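Local structure of manganese-binding protein (Chlamydia trachomatis, 6NSI) at residues A[159-171]-A[217-229]. The protein binds iron(II), manganese(II) and nickel(II), preferring iron, and delivers them to the membrane permease of an ABC transporter for import into the cytoplasm. Numbering follows the deposited sequence.
Sequences EKNRYLVTGHNAF and YISANDVEVVFLE. With NA (sodium ion), chain C; FE (Fe (III) ion), chain B.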
loop_
_atom_site.group_PDB
_atom_site.type_symbol
_atom_site.label_atom_id
_atom_site.label_comp_id
_atom_site.label_asym_id
_atom_site.label_seq_id
_atom_site.Cartn_x
_atom_site.Cartn_y
_atom_site.Cartn_z
ATOM N N GLU A 159 -16.600 4.231 -16.658
ATOM C CA GLU A 159 -17.028 4.851 -15.409
ATOM C C GLU A 159 -18.081 4.013 -14.679
ATOM O O GLU A 159 -18.100 3.977 -13.444
ATOM C CB GLU A 159 -17.558 6.254 -15.679
ATOM C CG GLU A 159 -18.005 7.004 -14.434
ATOM C CD GLU A 159 -18.640 8.353 -14.755
ATOM O OE1 GLU A 159 -19.411 8.448 -15.754
ATOM O OE2 GLU A 159 -18.367 9.316 -13.998
ATOM N N LYS A 160 -18.979 3.350 -15.417
ATOM C CA LYS A 160 -19.977 2.496 -14.768
ATOM C C LYS A 160 -19.352 1.312 -14.017
ATOM O O LYS A 160 -20.047 0.670 -13.219
ATOM C CB LYS A 160 -20.985 1.973 -15.810
ATOM C CG LYS A 160 -20.369 0.960 -16.791
ATOM C CD LYS A 160 -21.401 0.222 -17.644
ATOM C CE LYS A 160 -20.714 -0.902 -18.430
ATOM N NZ LYS A 160 -21.491 -1.385 -19.601
ATOM N N ASN A 161 -18.080 1.001 -14.248
ATOM C CA ASN A 161 -17.425 -0.133 -13.602
ATOM C C ASN A 161 -16.422 0.268 -12.524
ATOM O O ASN A 161 -15.775 -0.620 -11.951
ATOM C CB ASN A 161 -16.687 -0.986 -14.630
ATOM C CG ASN A 161 -17.605 -1.747 -15.559
ATOM O OD1 ASN A 161 -18.808 -1.897 -15.314
ATOM N ND2 ASN A 161 -17.021 -2.267 -16.635
ATOM N N ARG A 162 -16.278 1.569 -12.229
ATOM C CA ARG A 162 -15.230 2.070 -11.328
ATOM C C ARG A 162 -15.676 1.907 -9.876
ATOM O O ARG A 162 -15.952 2.865 -9.150
ATOM C CB ARG A 162 -14.901 3.520 -11.654
ATOM C CG ARG A 162 -14.036 3.660 -12.902
ATOM C CD ARG A 162 -13.945 5.136 -13.363
ATOM N NE ARG A 162 -13.535 5.212 -14.774
ATOM C CZ ARG A 162 -13.292 6.346 -15.428
ATOM N NH1 ARG A 162 -13.427 7.514 -14.810
ATOM N NH2 ARG A 162 -12.915 6.315 -16.705
ATOM N N TYR A 163 -15.753 0.647 -9.460
ATOM C CA TYR A 163 -16.239 0.275 -8.133
ATOM C C TYR A 163 -15.394 -0.922 -7.735
ATOM O O TYR A 163 -15.484 -1.979 -8.380
ATOM C CB TYR A 163 -17.739 -0.063 -8.152
ATOM C CG TYR A 163 -18.590 1.145 -8.480
ATOM C CD1 TYR A 163 -18.949 2.046 -7.488
ATOM C CD2 TYR A 163 -18.990 1.406 -9.789
ATOM C CE1 TYR A 163 -19.705 3.180 -7.779
ATOM C CE2 TYR A 163 -19.748 2.534 -10.101
ATOM C CZ TYR A 163 -20.100 3.411 -9.090
ATOM O OH TYR A 163 -20.843 4.521 -9.381
ATOM N N LEU A 164 -14.540 -0.730 -6.728
ATOM C CA LEU A 164 -13.459 -1.655 -6.396
ATOM C C LEU A 164 -13.786 -2.401 -5.103
ATOM O O LEU A 164 -13.708 -1.828 -4.006
ATOM C CB LEU A 164 -12.132 -0.903 -6.276
ATOM C CG LEU A 164 -10.916 -1.750 -5.881
ATOM C CD1 LEU A 164 -10.674 -2.883 -6.889
ATOM C CD2 LEU A 164 -9.711 -0.839 -5.751
ATOM N N VAL A 165 -14.123 -3.681 -5.230
ATOM C CA VAL A 165 -14.482 -4.514 -4.083
ATOM C C VAL A 165 -13.288 -5.409 -3.765
ATOM O O VAL A 165 -12.907 -6.256 -4.579
ATOM C CB VAL A 165 -15.744 -5.353 -4.363
ATOM C CG1 VAL A 165 -16.091 -6.214 -3.133
ATOM C CG2 VAL A 165 -16.932 -4.454 -4.748
ATOM N N THR A 166 -12.696 -5.235 -2.588
ATOM C CA THR A 166 -11.511 -5.991 -2.204
ATOM C C THR A 166 -11.709 -6.674 -0.854
ATOM O O THR A 166 -12.750 -6.541 -0.209
ATOM C CB THR A 166 -10.275 -5.093 -2.126
ATOM O OG1 THR A 166 -10.444 -4.177 -1.030
ATOM C CG2 THR A 166 -10.093 -4.331 -3.443
ATOM N N GLY A 167 -10.671 -7.419 -0.445
ATOM C CA GLY A 167 -10.746 -8.185 0.789
ATOM C C GLY A 167 -10.786 -7.307 2.028
ATOM O O GLY A 167 -11.654 -7.485 2.893
ATOM N N HIS A 168 -9.814 -6.387 2.162
ATOM C CA HIS A 168 -9.878 -5.355 3.192
ATOM C C HIS A 168 -9.614 -3.998 2.557
ATOM O O HIS A 168 -9.382 -3.886 1.351
ATOM C CB HIS A 168 -8.942 -5.644 4.388
ATOM C CG HIS A 168 -7.482 -5.336 4.182
ATOM N ND1 HIS A 168 -6.692 -6.000 3.259
ATOM C CD2 HIS A 168 -6.641 -4.530 4.883
ATOM C CE1 HIS A 168 -5.443 -5.571 3.362
ATOM N NE2 HIS A 168 -5.386 -4.684 4.337
ATOM N N ASN A 169 -9.688 -2.969 3.401
ATOM C CA ASN A 169 -9.628 -1.568 2.981
ATOM C C ASN A 169 -8.165 -1.128 2.867
ATOM O O ASN A 169 -7.637 -0.368 3.675
ATOM C CB ASN A 169 -10.412 -0.696 3.960
ATOM C CG ASN A 169 -10.504 0.740 3.508
ATOM O OD1 ASN A 169 -10.243 1.048 2.339
ATOM N ND2 ASN A 169 -10.852 1.639 4.432
ATOM N N ALA A 170 -7.513 -1.630 1.820
ATOM C CA ALA A 170 -6.130 -1.298 1.522
ATOM C C ALA A 170 -5.979 -0.419 0.289
ATOM O O ALA A 170 -4.861 0.018 -0.003
ATOM C CB ALA A 170 -5.299 -2.578 1.323
ATOM N N PHE A 171 -7.064 -0.138 -0.436
ATOM C CA PHE A 171 -6.972 0.584 -1.699
ATOM C C PHE A 171 -7.749 1.903 -1.687
ATOM O O PHE A 171 -8.139 2.412 -2.747
ATOM C CB PHE A 171 -7.430 -0.319 -2.844
ATOM C CG PHE A 171 -6.595 -1.580 -2.979
ATOM C CD1 PHE A 171 -6.969 -2.752 -2.330
ATOM C CD2 PHE A 171 -5.430 -1.579 -3.740
ATOM C CE1 PHE A 171 -6.202 -3.911 -2.448
ATOM C CE2 PHE A 171 -4.651 -2.734 -3.864
ATOM C CZ PHE A 171 -5.041 -3.902 -3.227
ATOM N N TYR A 217 -23.946 -3.451 -1.797
ATOM C CA TYR A 217 -23.121 -2.589 -2.643
ATOM C C TYR A 217 -22.907 -3.209 -4.016
ATOM O O TYR A 217 -22.995 -2.515 -5.035
ATOM C CB TYR A 217 -21.784 -2.332 -1.956
ATOM C CG TYR A 217 -20.756 -1.495 -2.702
ATOM C CD1 TYR A 217 -19.923 -2.074 -3.659
ATOM C CD2 TYR A 217 -20.555 -0.155 -2.383
ATOM C CE1 TYR A 217 -18.923 -1.322 -4.310
ATOM C CE2 TYR A 217 -19.563 0.613 -3.037
ATOM C CZ TYR A 217 -18.757 0.016 -3.995
ATOM O OH TYR A 217 -17.752 0.741 -4.646
ATOM N N ILE A 218 -22.604 -4.510 -4.060
ATOM C CA ILE A 218 -22.381 -5.185 -5.342
ATOM C C ILE A 218 -23.633 -5.091 -6.213
ATOM O O ILE A 218 -23.560 -4.785 -7.408
ATOM C CB ILE A 218 -21.959 -6.649 -5.100
ATOM C CG1 ILE A 218 -20.478 -6.740 -4.755
ATOM C CG2 ILE A 218 -22.301 -7.543 -6.296
ATOM C CD1 ILE A 218 -20.116 -8.105 -4.190
ATOM N N SER A 219 -24.801 -5.313 -5.623
ATOM C CA SER A 219 -26.019 -5.275 -6.419
ATOM C C SER A 219 -26.435 -3.840 -6.750
ATOM O O SER A 219 -26.960 -3.591 -7.842
ATOM C CB SER A 219 -27.134 -6.043 -5.698
ATOM O OG SER A 219 -27.820 -5.210 -4.796
ATOM N N ALA A 220 -26.173 -2.881 -5.860
ATOM C CA ALA A 220 -26.519 -1.495 -6.158
ATOM C C ALA A 220 -25.673 -0.955 -7.300
ATOM O O ALA A 220 -26.181 -0.237 -8.164
ATOM C CB ALA A 220 -26.353 -0.616 -4.915
ATOM N N ASN A 221 -24.383 -1.294 -7.325
ATOM C CA ASN A 221 -23.464 -0.788 -8.338
ATOM C C ASN A 221 -23.230 -1.766 -9.480
ATOM O O ASN A 221 -22.404 -1.487 -10.353
ATOM C CB ASN A 221 -22.136 -0.408 -7.687
ATOM C CG ASN A 221 -22.298 0.712 -6.689
ATOM O OD1 ASN A 221 -21.869 0.614 -5.536
ATOM N ND2 ASN A 221 -22.960 1.766 -7.112
ATOM N N ASP A 222 -23.939 -2.894 -9.497
ATOM C CA ASP A 222 -23.790 -3.889 -10.560
ATOM C C ASP A 222 -22.334 -4.286 -10.746
ATOM O O ASP A 222 -21.830 -4.367 -11.867
ATOM C CB ASP A 222 -24.377 -3.375 -11.875
ATOM C CG ASP A 222 -25.825 -3.023 -11.748
ATOM O OD1 ASP A 222 -26.576 -3.904 -11.291
ATOM O OD2 ASP A 222 -26.215 -1.882 -12.102
ATOM N N VAL A 223 -21.642 -4.516 -9.628
ATOM C CA VAL A 223 -20.266 -4.980 -9.680
ATOM C C VAL A 223 -20.254 -6.422 -10.180
ATOM O O VAL A 223 -21.005 -7.267 -9.681
ATOM C CB VAL A 223 -19.627 -4.861 -8.283
ATOM C CG1 VAL A 223 -18.254 -5.454 -8.274
ATOM C CG2 VAL A 223 -19.580 -3.412 -7.809
ATOM N N GLU A 224 -19.390 -6.725 -11.157
ATOM C CA GLU A 224 -19.354 -8.070 -11.711
ATOM C C GLU A 224 -18.194 -8.907 -11.197
ATOM O O GLU A 224 -18.226 -10.137 -11.335
ATOM C CB GLU A 224 -19.279 -8.020 -13.243
ATOM C CG GLU A 224 -20.409 -7.266 -13.899
ATOM C CD GLU A 224 -20.086 -6.936 -15.350
ATOM O OE1 GLU A 224 -19.578 -7.827 -16.068
ATOM O OE2 GLU A 224 -20.296 -5.778 -15.759
ATOM N N VAL A 225 -17.182 -8.276 -10.602
ATOM C CA VAL A 225 -15.992 -8.976 -10.153
ATOM C C VAL A 225 -15.521 -8.366 -8.836
ATOM O O VAL A 225 -15.660 -7.161 -8.594
ATOM C CB VAL A 225 -14.893 -8.929 -11.249
ATOM C CG1 VAL A 225 -14.694 -7.506 -11.716
ATOM C CG2 VAL A 225 -13.593 -9.559 -10.757
ATOM N N VAL A 226 -14.975 -9.224 -7.969
ATOM C CA VAL A 226 -14.395 -8.821 -6.697
ATOM C C VAL A 226 -12.966 -9.358 -6.648
ATOM O O VAL A 226 -12.625 -10.324 -7.326
ATOM C CB VAL A 226 -15.236 -9.342 -5.512
ATOM C CG1 VAL A 226 -16.691 -8.890 -5.658
ATOM C CG2 VAL A 226 -15.178 -10.869 -5.458
ATOM N N PHE A 227 -12.131 -8.742 -5.816
ATOM C CA PHE A 227 -10.695 -9.006 -5.843
ATOM C C PHE A 227 -10.215 -9.623 -4.531
ATOM O O PHE A 227 -10.193 -8.951 -3.495
ATOM C CB PHE A 227 -9.920 -7.720 -6.131
ATOM C CG PHE A 227 -10.211 -7.126 -7.486
ATOM C CD1 PHE A 227 -11.314 -6.284 -7.671
ATOM C CD2 PHE A 227 -9.386 -7.405 -8.575
ATOM C CE1 PHE A 227 -11.577 -5.712 -8.923
ATOM C CE2 PHE A 227 -9.651 -6.830 -9.852
ATOM C CZ PHE A 227 -10.741 -5.997 -10.014
ATOM N N LEU A 228 -9.757 -10.868 -4.604
ATOM C CA LEU A 228 -9.015 -11.499 -3.517
ATOM C C LEU A 228 -7.654 -10.846 -3.360
ATOM O O LEU A 228 -7.097 -10.308 -4.315
ATOM C CB LEU A 228 -8.808 -12.986 -3.810
ATOM C CG LEU A 228 -10.105 -13.766 -4.018
ATOM C CD1 LEU A 228 -9.803 -15.112 -4.668
ATOM C CD2 LEU A 228 -10.755 -13.967 -2.679
ATOM N N GLU A 229 -7.103 -10.927 -2.140
ATOM C CA GLU A 229 -5.762 -10.438 -1.847
ATOM C C GLU A 229 -4.889 -11.581 -1.360
ATOM O O GLU A 229 -5.331 -12.438 -0.587
ATOM C CB GLU A 229 -5.755 -9.323 -0.785
ATOM C CG GLU A 229 -6.615 -8.120 -1.151
ATOM C CD GLU A 229 -7.035 -7.314 0.068
ATOM O OE1 GLU A 229 -6.304 -7.352 1.090
ATOM O OE2 GLU A 229 -8.089 -6.637 -0.001
HETATM NA NA NA C . -28.254 -4.126 -9.671
HETATM FE FE FE B . -3.592 -3.591 5.138
HETATM O O HOH W 1 -20.135 -1.733 -11.892
HETATM O O HOH W 2 -22.486 1.057 -12.238
HETATM O O HOH W 3 -14.733 -4.597 -7.885
HETATM O O HOH W 4 -28.238 -1.619 -9.855
#
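With CG set between the backbone N and the carbonyl carbon (chi1 78°), the His168 ring turns its ND1 to Glu229, whose chain, extended beyond CG, brings the carboxylate to it. His168 ND1 donates to the syn lone pair of Glu229 OE1 at 2.6 Å, in a bent bond (132° at the hydrogen) near the imidazole plane, while His168 N donates to Glu229 OE2 at 2.8 Å on the syn side, 32° out of the carboxylate plane. This His-carboxylate pair fixes the ring's rotation and would probably strengthen His168 NE2, bound to the iron(III) ion at 2.2 Å, as a donor; His36, His102 and Asp260 complete the site. Ser259 OG also hydrogen-bonds Glu229 OE1, so this second-shell oxygen has two partners. Farther along, Phe227 N donates to Val165 O at 2.9 Å, and a water donates to Tyr163 O and Val225 O and accepts from Val165 N. Val165 CG1 packs on Val226 CG1, whereas Val165 CG2 reaches Tyr217 CE1 at 3.7 Å and also touches Val223 CG1. The Tyr163 ring receives Asn221 CB over one face in a CH-pi contact and Tyr217 OH, itself bonded to Ser192 O, at its edge. Strand 164-165, parallel to 194-195, thus meets strand 225-226, parallel to 251-252; Tyr217 and Ile218 of helix 208-221 pack on Val165, Leu164 and Phe227 on helix 266-280.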